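Local coordinates for peptide ABC transporter, peptide-binding protein (Thermus thermophilus, PDB 2D5W), which binds oligopeptides as an extracellular solute-binding protein and probably hands them to an ABC transporter for uptake, at residues A[83-88]-A[135-140]; A[102-107]-A[153-158]; A[40-45]-A[55-60]. All coordinates share one frame; numbering follows the deposited sequence.

Contact 1: A[83-88]-A[135-140]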
loop_
_atom_site.group_PDB
_atom_site.type_symbol
_atom_site.label_atom_id
_atom_site.label_comp_id
_atom_site.label_asym_id
_atom_site.label_seq_id
_atom_site.Cartn_x
_atom_site.Cartn_y
_atom_site.Cartn_z
ATOM N N MET A 83 -12.568 -3.556 -22.018
ATOM C CA MET A 83 -13.457 -2.843 -21.116
ATOM C C MET A 83 -13.724 -1.423 -21.614
ATOM O O MET A 83 -12.824 -0.583 -21.609
ATOM C CB MET A 83 -12.811 -2.799 -19.735
ATOM C CG MET A 83 -13.555 -1.990 -18.704
ATOM S SD MET A 83 -12.555 -1.822 -17.225
ATOM C CE MET A 83 -12.732 -3.429 -16.613
ATOM N N ASP A 84 -14.960 -1.162 -22.032
ATOM C CA ASP A 84 -15.349 0.152 -22.547
ATOM C C ASP A 84 -15.773 1.104 -21.440
ATOM O O ASP A 84 -16.717 0.829 -20.697
ATOM C CB ASP A 84 -16.520 0.029 -23.525
ATOM C CG ASP A 84 -16.180 -0.765 -24.768
ATOM O OD1 ASP A 84 -17.133 -1.166 -25.471
ATOM O OD2 ASP A 84 -14.985 -0.981 -25.054
ATOM N N ILE A 85 -15.086 2.236 -21.357
ATOM C CA ILE A 85 -15.387 3.249 -20.357
ATOM C C ILE A 85 -15.760 4.557 -21.040
ATOM O O ILE A 85 -15.119 4.961 -22.010
ATOM C CB ILE A 85 -14.167 3.497 -19.444
ATOM C CG1 ILE A 85 -13.822 2.208 -18.697
ATOM C CG2 ILE A 85 -14.453 4.647 -18.475
ATOM C CD1 ILE A 85 -12.607 2.307 -17.804
ATOM N N THR A 86 -16.812 5.198 -20.541
ATOM C CA THR A 86 -17.252 6.481 -21.072
ATOM C C THR A 86 -17.083 7.511 -19.960
ATOM O O THR A 86 -17.657 7.371 -18.881
ATOM C CB THR A 86 -18.737 6.451 -21.499
ATOM O OG1 THR A 86 -18.933 5.445 -22.501
ATOM C CG2 THR A 86 -19.155 7.801 -22.066
ATOM N N ILE A 87 -16.279 8.535 -20.220
ATOM C CA ILE A 87 -16.049 9.590 -19.238
ATOM C C ILE A 87 -17.272 10.505 -19.213
ATOM O O ILE A 87 -17.776 10.891 -20.265
ATOM C CB ILE A 87 -14.804 10.430 -19.610
ATOM C CG1 ILE A 87 -13.570 9.527 -19.714
ATOM C CG2 ILE A 87 -14.588 11.529 -18.571
ATOM C CD1 ILE A 87 -12.320 10.242 -20.198
ATOM N N ARG A 88 -17.761 10.841 -18.020
ATOM C CA ARG A 88 -18.917 11.730 -17.901
ATOM C C ARG A 88 -18.636 13.050 -18.606
ATOM O O ARG A 88 -17.512 13.545 -18.594
ATOM C CB ARG A 88 -19.230 12.024 -16.432
ATOM C CG ARG A 88 -19.837 10.873 -15.658
ATOM C CD ARG A 88 -20.085 11.267 -14.207
ATOM N NE ARG A 88 -20.920 12.462 -14.101
ATOM C CZ ARG A 88 -22.008 12.550 -13.342
ATOM N NH1 ARG A 88 -22.705 13.678 -13.310
ATOM N NH2 ARG A 88 -22.405 11.509 -12.623
ATOM N N ARG A 135 -14.259 11.150 -25.114
ATOM C CA ARG A 135 -14.738 10.611 -23.848
ATOM C C ARG A 135 -14.982 9.109 -23.808
ATOM O O ARG A 135 -15.454 8.580 -22.805
ATOM C CB ARG A 135 -15.984 11.380 -23.402
ATOM C CG ARG A 135 -15.641 12.829 -23.071
ATOM C CD ARG A 135 -16.808 13.651 -22.568
ATOM N NE ARG A 135 -16.336 14.952 -22.097
ATOM C CZ ARG A 135 -15.804 15.892 -22.874
ATOM N NH1 ARG A 135 -15.396 17.037 -22.342
ATOM N NH2 ARG A 135 -15.698 15.704 -24.182
ATOM N N ASN A 136 -14.643 8.418 -24.887
ATOM C CA ASN A 136 -14.813 6.972 -24.943
ATOM C C ASN A 136 -13.484 6.283 -25.187
ATOM O O ASN A 136 -12.765 6.617 -26.133
ATOM C CB ASN A 136 -15.787 6.584 -26.060
ATOM C CG ASN A 136 -17.234 6.751 -25.660
ATOM O OD1 ASN A 136 -17.730 6.047 -24.782
ATOM N ND2 ASN A 136 -17.924 7.683 -26.306
ATOM N N PHE A 137 -13.144 5.338 -24.312
ATOM C CA PHE A 137 -11.921 4.566 -24.474
ATOM C C PHE A 137 -12.145 3.128 -24.031
ATOM O O PHE A 137 -13.125 2.818 -23.347
ATOM C CB PHE A 137 -10.738 5.185 -23.710
ATOM C CG PHE A 137 -10.871 5.154 -22.209
ATOM C CD1 PHE A 137 -11.637 6.105 -21.537
ATOM C CD2 PHE A 137 -10.179 4.205 -21.465
ATOM C CE1 PHE A 137 -11.701 6.110 -20.144
ATOM C CE2 PHE A 137 -10.238 4.201 -20.075
ATOM C CZ PHE A 137 -10.997 5.155 -19.413
ATOM N N THR A 138 -11.232 2.257 -24.437
ATOM C CA THR A 138 -11.322 0.846 -24.102
ATOM C C THR A 138 -10.005 0.359 -23.528
ATOM O O THR A 138 -8.944 0.580 -24.110
ATOM C CB THR A 138 -11.647 0.003 -25.354
ATOM O OG1 THR A 138 -12.890 0.442 -25.913
ATOM C CG2 THR A 138 -11.752 -1.473 -25.001
ATOM N N LEU A 139 -10.075 -0.284 -22.369
ATOM C CA LEU A 139 -8.882 -0.842 -21.751
ATOM C C LEU A 139 -8.803 -2.282 -22.249
ATOM O O LEU A 139 -9.809 -2.999 -22.262
ATOM C CB LEU A 139 -8.992 -0.803 -20.225
ATOM C CG LEU A 139 -9.014 0.601 -19.612
ATOM C CD1 LEU A 139 -9.243 0.501 -18.114
ATOM C CD2 LEU A 139 -7.704 1.320 -19.907
ATOM N N ILE A 140 -7.614 -2.693 -22.670
ATOM C CA ILE A 140 -7.402 -4.033 -23.200
ATOM C C ILE A 140 -6.394 -4.796 -22.356
ATOM O O ILE A 140 -5.244 -4.379 -22.221
ATOM C CB ILE A 140 -6.879 -3.963 -24.651
ATOM C CG1 ILE A 140 -7.819 -3.105 -25.503
ATOM C CG2 ILE A 140 -6.764 -5.367 -25.235
ATOM C CD1 ILE A 140 -7.256 -2.743 -26.866
HETATM O O HOH W 1 -16.318 3.452 -24.294
HETATM O O HOH W 2 -15.325 15.246 -19.671
#
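Met83 faces Leu139 and Ile85 faces Phe137 as the hydrogen-bonded pairs of two antiparallel strands, 83-86 and 136-140, whose axes come within 4.6 Å of each other at 151°. Each pair is closed by two reciprocal backbone bonds. In the second pair, Ile85 N donates to Phe137 O at 2.9 Å and Phe137 N returns a slightly longer bond of 3.1 Å to Ile85 O. The pairing outlasts the strands by one step, since Ile87 N reaches Arg135 O at 2.7 Å.

Apolar packing takes the face that carries Ile85, Phe137 and Leu139. With chi1 at 67°, Phe137 CG stands between the backbone N and the carbonyl carbon, and the ring lies alongside Ile85. Ile85 CB sits over one face, 3.9 Å from the centroid of the Phe137 ring, a CH-pi contact displaced toward the rim. The branch Ile85 CG2 presses on Phe137 CE1 at 3.5 Å, whereas Ile85 CD1 lies by Phe137 CZ and CE2 and also touches Leu139 CD1. Ile87 CG1 arrives at the ring edge instead. Thr101 and Val104 of helix 101-112 also touch Phe137.

Polar side chains pair on the other face. Thr86 OG1 donates to Asn136 OD1 at 2.6 Å. Thr138 OG1 gives its proton to Asp84 OD2 at 2.7 Å, approaching from above the carboxylate, 40° out of its plane. Arg70 forms a salt bridge with Asp84 OD1, and Arg68 bonds to Thr86 OG1.

The chemistry is therefore two-sided: branched aliphatic groups and one aromatic ring pack on the side where helix 101-112 lies, while on the other each hydroxyl is committed to an acceptor across the strands, and Arg70 would probably help to keep the Asp84 carboxylate ionised.

Contact 2: A[102-107]-A[153-158]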
loop_
_atom_site.group_PDB
_atom_site.type_symbol
_atom_site.label_atom_id
_atom_site.label_comp_id
_atom_site.label_asym_id
_atom_site.label_seq_id
_atom_site.Cartn_x
_atom_site.Cartn_y
_atom_site.Cartn_z
ATOM N N GLU A 102 -7.512 12.238 -23.637
ATOM C CA GLU A 102 -6.126 12.644 -23.847
ATOM C C GLU A 102 -5.388 12.448 -22.520
ATOM O O GLU A 102 -4.194 12.148 -22.502
ATOM C CB GLU A 102 -6.035 14.103 -24.305
ATOM C CG GLU A 102 -6.716 14.340 -25.641
ATOM C CD GLU A 102 -6.323 15.649 -26.293
ATOM O OE1 GLU A 102 -7.119 16.151 -27.112
ATOM O OE2 GLU A 102 -5.224 16.165 -26.007
ATOM N N ASP A 103 -6.114 12.600 -21.415
ATOM C CA ASP A 103 -5.549 12.405 -20.084
ATOM C C ASP A 103 -5.280 10.912 -19.870
ATOM O O ASP A 103 -4.362 10.533 -19.139
ATOM C CB ASP A 103 -6.520 12.933 -19.026
ATOM C CG ASP A 103 -6.692 14.441 -19.101
ATOM O OD1 ASP A 103 -7.835 14.924 -18.935
ATOM O OD2 ASP A 103 -5.678 15.135 -19.315
ATOM N N VAL A 104 -6.093 10.070 -20.505
ATOM C CA VAL A 104 -5.929 8.622 -20.410
ATOM C C VAL A 104 -4.724 8.196 -21.256
ATOM O O VAL A 104 -3.877 7.419 -20.810
ATOM C CB VAL A 104 -7.194 7.879 -20.912
ATOM C CG1 VAL A 104 -6.959 6.373 -20.885
ATOM C CG2 VAL A 104 -8.391 8.241 -20.045
ATOM N N ALA A 105 -4.645 8.703 -22.483
ATOM C CA ALA A 105 -3.531 8.366 -23.360
ATOM C C ALA A 105 -2.213 8.783 -22.715
ATOM O O ALA A 105 -1.214 8.070 -22.800
ATOM C CB ALA A 105 -3.699 9.056 -24.708
ATOM N N PHE A 106 -2.217 9.947 -22.076
ATOM C CA PHE A 106 -1.031 10.469 -21.412
ATOM C C PHE A 106 -0.587 9.528 -20.290
ATOM O O PHE A 106 0.586 9.167 -20.202
ATOM C CB PHE A 106 -1.326 11.868 -20.866
ATOM C CG PHE A 106 -0.242 12.417 -19.996
ATOM C CD1 PHE A 106 1.049 12.589 -20.488
ATOM C CD2 PHE A 106 -0.505 12.747 -18.673
ATOM C CE1 PHE A 106 2.063 13.080 -19.669
ATOM C CE2 PHE A 106 0.504 13.238 -17.846
ATOM C CZ PHE A 106 1.787 13.403 -18.347
ATOM N N TYR A 107 -1.531 9.127 -19.444
ATOM C CA TYR A 107 -1.248 8.207 -18.346
ATOM C C TYR A 107 -0.566 6.943 -18.885
ATOM O O TYR A 107 0.448 6.488 -18.347
ATOM C CB TYR A 107 -2.562 7.838 -17.651
ATOM C CG TYR A 107 -2.445 6.825 -16.534
ATOM C CD1 TYR A 107 -2.199 7.226 -15.221
ATOM C CD2 TYR A 107 -2.598 5.462 -16.789
ATOM C CE1 TYR A 107 -2.113 6.292 -14.192
ATOM C CE2 TYR A 107 -2.511 4.522 -15.767
ATOM C CZ TYR A 107 -2.270 4.944 -14.474
ATOM O OH TYR A 107 -2.192 4.017 -13.460
ATOM N N ILE A 153 -10.850 2.008 -10.834
ATOM C CA ILE A 153 -10.184 2.120 -12.123
ATOM C C ILE A 153 -9.873 3.597 -12.276
ATOM O O ILE A 153 -10.778 4.424 -12.397
ATOM C CB ILE A 153 -11.091 1.681 -13.294
ATOM C CG1 ILE A 153 -11.510 0.219 -13.115
ATOM C CG2 ILE A 153 -10.359 1.871 -14.621
ATOM C CD1 ILE A 153 -10.357 -0.757 -13.088
ATOM N N ASN A 154 -8.590 3.924 -12.238
ATOM C CA ASN A 154 -8.134 5.293 -12.366
ATOM C C ASN A 154 -6.911 5.242 -13.260
ATOM O O ASN A 154 -5.803 4.953 -12.804
ATOM C CB ASN A 154 -7.776 5.860 -10.989
ATOM C CG ASN A 154 -7.386 7.324 -11.041
ATOM O OD1 ASN A 154 -7.321 7.997 -10.012
ATOM N ND2 ASN A 154 -7.115 7.823 -12.241
ATOM N N THR A 155 -7.125 5.482 -14.545
ATOM C CA THR A 155 -6.038 5.459 -15.508
ATOM C C THR A 155 -5.966 6.760 -16.301
ATOM O O THR A 155 -6.195 6.777 -17.508
ATOM C CB THR A 155 -6.194 4.275 -16.489
ATOM O OG1 THR A 155 -7.471 4.355 -17.131
ATOM C CG2 THR A 155 -6.086 2.947 -15.747
ATOM N N TYR A 156 -5.652 7.855 -15.618
ATOM C CA TYR A 156 -5.529 9.142 -16.289
ATOM C C TYR A 156 -4.741 10.119 -15.422
ATOM O O TYR A 156 -4.625 9.942 -14.208
ATOM C CB TYR A 156 -6.917 9.710 -16.631
ATOM C CG TYR A 156 -7.706 10.234 -15.455
ATOM C CD1 TYR A 156 -7.843 11.604 -15.241
ATOM C CD2 TYR A 156 -8.311 9.363 -14.552
ATOM C CE1 TYR A 156 -8.565 12.095 -14.157
ATOM C CE2 TYR A 156 -9.032 9.843 -13.465
ATOM C CZ TYR A 156 -9.154 11.210 -13.274
ATOM O OH TYR A 156 -9.862 11.697 -12.197
ATOM N N ALA A 157 -4.179 11.135 -16.067
ATOM C CA ALA A 157 -3.391 12.165 -15.395
ATOM C C ALA A 157 -3.592 13.432 -16.224
ATOM O O ALA A 157 -3.917 13.348 -17.410
ATOM C CB ALA A 157 -1.919 11.763 -15.354
ATOM N N PRO A 158 -3.386 14.618 -15.625
ATOM C CA PRO A 158 -3.584 15.870 -16.371
ATOM C C PRO A 158 -2.554 16.209 -17.438
ATOM O O PRO A 158 -1.526 16.830 -17.159
ATOM C CB PRO A 158 -3.651 16.916 -15.267
ATOM C CG PRO A 158 -2.689 16.374 -14.249
ATOM C CD PRO A 158 -2.989 14.886 -14.230
#
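Helix 101-112 packs its first turns against the extended loop leading into helix 159-173, and the one hydrogen bond between the two segments runs from Ala157 N to Asp103 O at 3.1 Å. The amide sits 47° above the plane of that carbonyl. Tyr107 N, the normal helical donor, reaches the same oxygen at 3.2 Å from the opposite face, so the helix keeps its own bond while accepting a second one from the loop.

Tyr107 carries the largest share of the helix side. Its CG is anti to the backbone N (chi1 177°), which brings the start of the ring over the Thr155-Tyr156 peptide, with Tyr107 CG 3.5 Å from Tyr156 N. Thr155 CA lies over the same ring, 3.7 Å from the centroid and 15° off the normal, a CH-pi contact displaced toward the rim.

Pro158 occupies the N-cap position of helix 159-173, and the next amide, Lys159 N, bonds to Asp103 OD2. The other oxygen, OD1, accepts from Thr100 N and from Trp93 NE1. Asp103 thus brings its carboxylate to the starts of two helices, whose dipoles would probably favour its negative charge. Ala157 O lies 3.2 Å from Asp103 OD2, but both are acceptors and form no bond.

Thr155 O is buried with no conventional donor in the model; Val104 CA offers it a CA-H...O contact at 3.4 Å. Val104 CG2 also meets Tyr156 CB at 4.0 Å, the two side chains crossing at about a right angle. Close to the start of helix 159-173, Phe106 CD2 touches Ala157 CB at 3.7 Å, the Ala157 carbonyl lies at the edge of the Phe106 ring, and Trp166 meets that ring edge-to-face.

Contact 3: A[40-45]-A[55-60]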
loop_
_atom_site.group_PDB
_atom_site.type_symbol
_atom_site.label_atom_id
_atom_site.label_comp_id
_atom_site.label_asym_id
_atom_site.label_seq_id
_atom_site.Cartn_x
_atom_site.Cartn_y
_atom_site.Cartn_z
ATOM N N LEU A 40 -8.483 14.200 -3.491
ATOM C CA LEU A 40 -7.968 15.049 -4.562
ATOM C C LEU A 40 -8.122 14.542 -5.991
ATOM O O LEU A 40 -8.130 15.338 -6.936
ATOM C CB LEU A 40 -6.484 15.315 -4.307
ATOM C CG LEU A 40 -6.114 16.009 -2.996
ATOM C CD1 LEU A 40 -4.612 15.944 -2.787
ATOM C CD2 LEU A 40 -6.598 17.454 -3.023
ATOM N N PHE A 41 -8.227 13.227 -6.149
ATOM C CA PHE A 41 -8.339 12.613 -7.466
ATOM C C PHE A 41 -9.389 11.515 -7.438
ATOM O O PHE A 41 -9.311 10.593 -6.629
ATOM C CB PHE A 41 -6.984 12.033 -7.879
ATOM C CG PHE A 41 -5.916 13.074 -8.062
ATOM C CD1 PHE A 41 -5.828 13.795 -9.250
ATOM C CD2 PHE A 41 -5.038 13.379 -7.029
ATOM C CE1 PHE A 41 -4.883 14.811 -9.406
ATOM C CE2 PHE A 41 -4.092 14.393 -7.175
ATOM C CZ PHE A 41 -4.015 15.111 -8.367
ATOM N N ALA A 42 -10.372 11.616 -8.324
ATOM C CA ALA A 42 -11.442 10.633 -8.377
ATOM C C ALA A 42 -11.241 9.619 -9.493
ATOM O O ALA A 42 -10.732 9.942 -10.565
ATOM C CB ALA A 42 -12.782 11.335 -8.550
ATOM N N PRO A 43 -11.641 8.365 -9.254
ATOM C CA PRO A 43 -11.494 7.319 -10.265
ATOM C C PRO A 43 -12.652 7.340 -11.259
ATOM O O PRO A 43 -13.641 8.048 -11.064
ATOM C CB PRO A 43 -11.500 6.049 -9.429
ATOM C CG PRO A 43 -12.520 6.382 -8.365
ATOM C CD PRO A 43 -12.150 7.809 -7.985
ATOM N N PHE A 44 -12.516 6.574 -12.335
ATOM C CA PHE A 44 -13.593 6.463 -13.307
ATOM C C PHE A 44 -14.624 5.540 -12.666
ATOM O O PHE A 44 -15.825 5.806 -12.700
ATOM C CB PHE A 44 -13.083 5.851 -14.614
ATOM C CG PHE A 44 -12.213 6.774 -15.416
ATOM C CD1 PHE A 44 -10.942 6.381 -15.820
ATOM C CD2 PHE A 44 -12.664 8.042 -15.765
ATOM C CE1 PHE A 44 -10.132 7.237 -16.559
ATOM C CE2 PHE A 44 -11.861 8.906 -16.503
ATOM C CZ PHE A 44 -10.593 8.502 -16.901
ATOM N N ILE A 45 -14.125 4.460 -12.071
ATOM C CA ILE A 45 -14.945 3.467 -11.389
ATOM C C ILE A 45 -14.417 3.336 -9.963
ATOM O O ILE A 45 -13.221 3.111 -9.759
ATOM C CB ILE A 45 -14.841 2.085 -12.076
ATOM C CG1 ILE A 45 -15.298 2.187 -13.535
ATOM C CG2 ILE A 45 -15.665 1.054 -11.304
ATOM C CD1 ILE A 45 -16.734 2.629 -13.714
ATOM N N PRO A 55 -20.013 3.687 -10.486
ATOM C CA PRO A 55 -19.471 4.768 -11.307
ATOM C C PRO A 55 -19.172 6.058 -10.561
ATOM O O PRO A 55 -19.938 6.477 -9.701
ATOM C CB PRO A 55 -20.546 4.951 -12.373
ATOM C CG PRO A 55 -21.805 4.690 -11.609
ATOM C CD PRO A 55 -21.455 3.499 -10.729
ATOM N N VAL A 56 -18.033 6.665 -10.879
ATOM C CA VAL A 56 -17.673 7.943 -10.286
ATOM C C VAL A 56 -17.504 8.904 -11.464
ATOM O O VAL A 56 -18.482 9.531 -11.870
ATOM C CB VAL A 56 -16.398 7.849 -9.410
ATOM C CG1 VAL A 56 -16.063 9.221 -8.825
ATOM C CG2 VAL A 56 -16.634 6.849 -8.274
ATOM N N LEU A 57 -16.314 9.011 -12.048
ATOM C CA LEU A 57 -16.167 9.915 -13.185
ATOM C C LEU A 57 -16.590 9.287 -14.515
ATOM O O LEU A 57 -16.669 9.982 -15.529
ATOM C CB LEU A 57 -14.740 10.462 -13.273
ATOM C CG LEU A 57 -14.352 11.378 -12.105
ATOM C CD1 LEU A 57 -13.000 12.015 -12.380
ATOM C CD2 LEU A 57 -15.413 12.454 -11.909
ATOM N N ALA A 58 -16.855 7.982 -14.507
ATOM C CA ALA A 58 -17.332 7.282 -15.701
ATOM C C ALA A 58 -18.859 7.228 -15.592
ATOM O O ALA A 58 -19.411 7.348 -14.500
ATOM C CB ALA A 58 -16.756 5.875 -15.763
ATOM N N THR A 59 -19.538 7.037 -16.719
ATOM C CA THR A 59 -21.000 7.004 -16.733
ATOM C C THR A 59 -21.633 5.754 -16.138
ATOM O O THR A 59 -22.729 5.816 -15.580
ATOM C CB THR A 59 -21.543 7.144 -18.160
ATOM O OG1 THR A 59 -21.052 6.058 -18.954
ATOM C CG2 THR A 59 -21.106 8.468 -18.776
ATOM N N GLU A 60 -20.959 4.618 -16.271
ATOM C CA GLU A 60 -21.502 3.377 -15.744
ATOM C C GLU A 60 -20.459 2.276 -15.694
ATOM O O GLU A 60 -19.469 2.297 -16.427
ATOM C CB GLU A 60 -22.697 2.918 -16.589
ATOM C CG GLU A 60 -22.370 2.619 -18.039
ATOM C CD GLU A 60 -23.575 2.111 -18.816
ATOM O OE1 GLU A 60 -23.436 1.854 -20.028
ATOM O OE2 GLU A 60 -24.662 1.969 -18.216
#
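Leu57 lies across Pro43 and Ala42, and its side chain can be followed outward atom by atom. Leu57 CB rests 3.5 Å from Pro43 O and also touches Phe44 CD2, the two side chains crossing at about a right angle. With chi1 at -66°, Leu57 CG is anti to the carbonyl carbon; it packs against Ala42 CB at 3.9 Å while staying close to Pro43 O. Leu57 CD1 ends beside Ala42 O at 3.6 Å and again meets Ala42 CB. An alanine here would keep the touch of CB on Phe44 but would probably open a gap beside Ala42, whose methyl would keep Val56 CG1 on this segment but lose Leu57 CG and CD1.

Backbone bonds hold the two segments together beside it. Leu57 N donates to Pro43 O at 3.0 Å. The neighbouring oxygen, Phe44 O, is gripped twice: Ala58 N comes to it in plane on a lone pair, whereas Val56 N approaches from 37° above. Around these bonds Val56 CB lies 3.2 Å from Pro43 O, and Ala58 CB touches both Phe44 CB and Ile45 CD1, 3.8 Å from the latter.

Ile45 and Pro55 form a non-hydrogen-bonded antiparallel pair with their CA atoms 4.7 Å apart. Phe44 and Ile45 are together opposite one residue, Ile153, through their backbone bonds to it, and this two-to-one pairing is a classic beta bulge, at the start of strand 45-47.

In the fold
The three contacts form one compact cluster on the same side of the chain's centre: contact 2 lies about 11 Å from contact 1 and about 12 Å from contact 3, centre to centre, and contacts 1 and 3 are about 11 Å apart. Probable backbone hydrogen bonds tie contact 3 to contact 1, Arg88 N to Leu57 O and Thr86 O to Thr59 N, each 2.9 Å. Contact 3 meets contact 2 through Tyr156 OH and Ala42 O, 2.5 Å apart, and through Ile153 O and Phe44 N. The Phe44 ring meets both Phe137 and Tyr156, giving all three a shared aromatic core. Ile153 CG2 packs on Ile85 and Leu139, joining contacts 1 and 2.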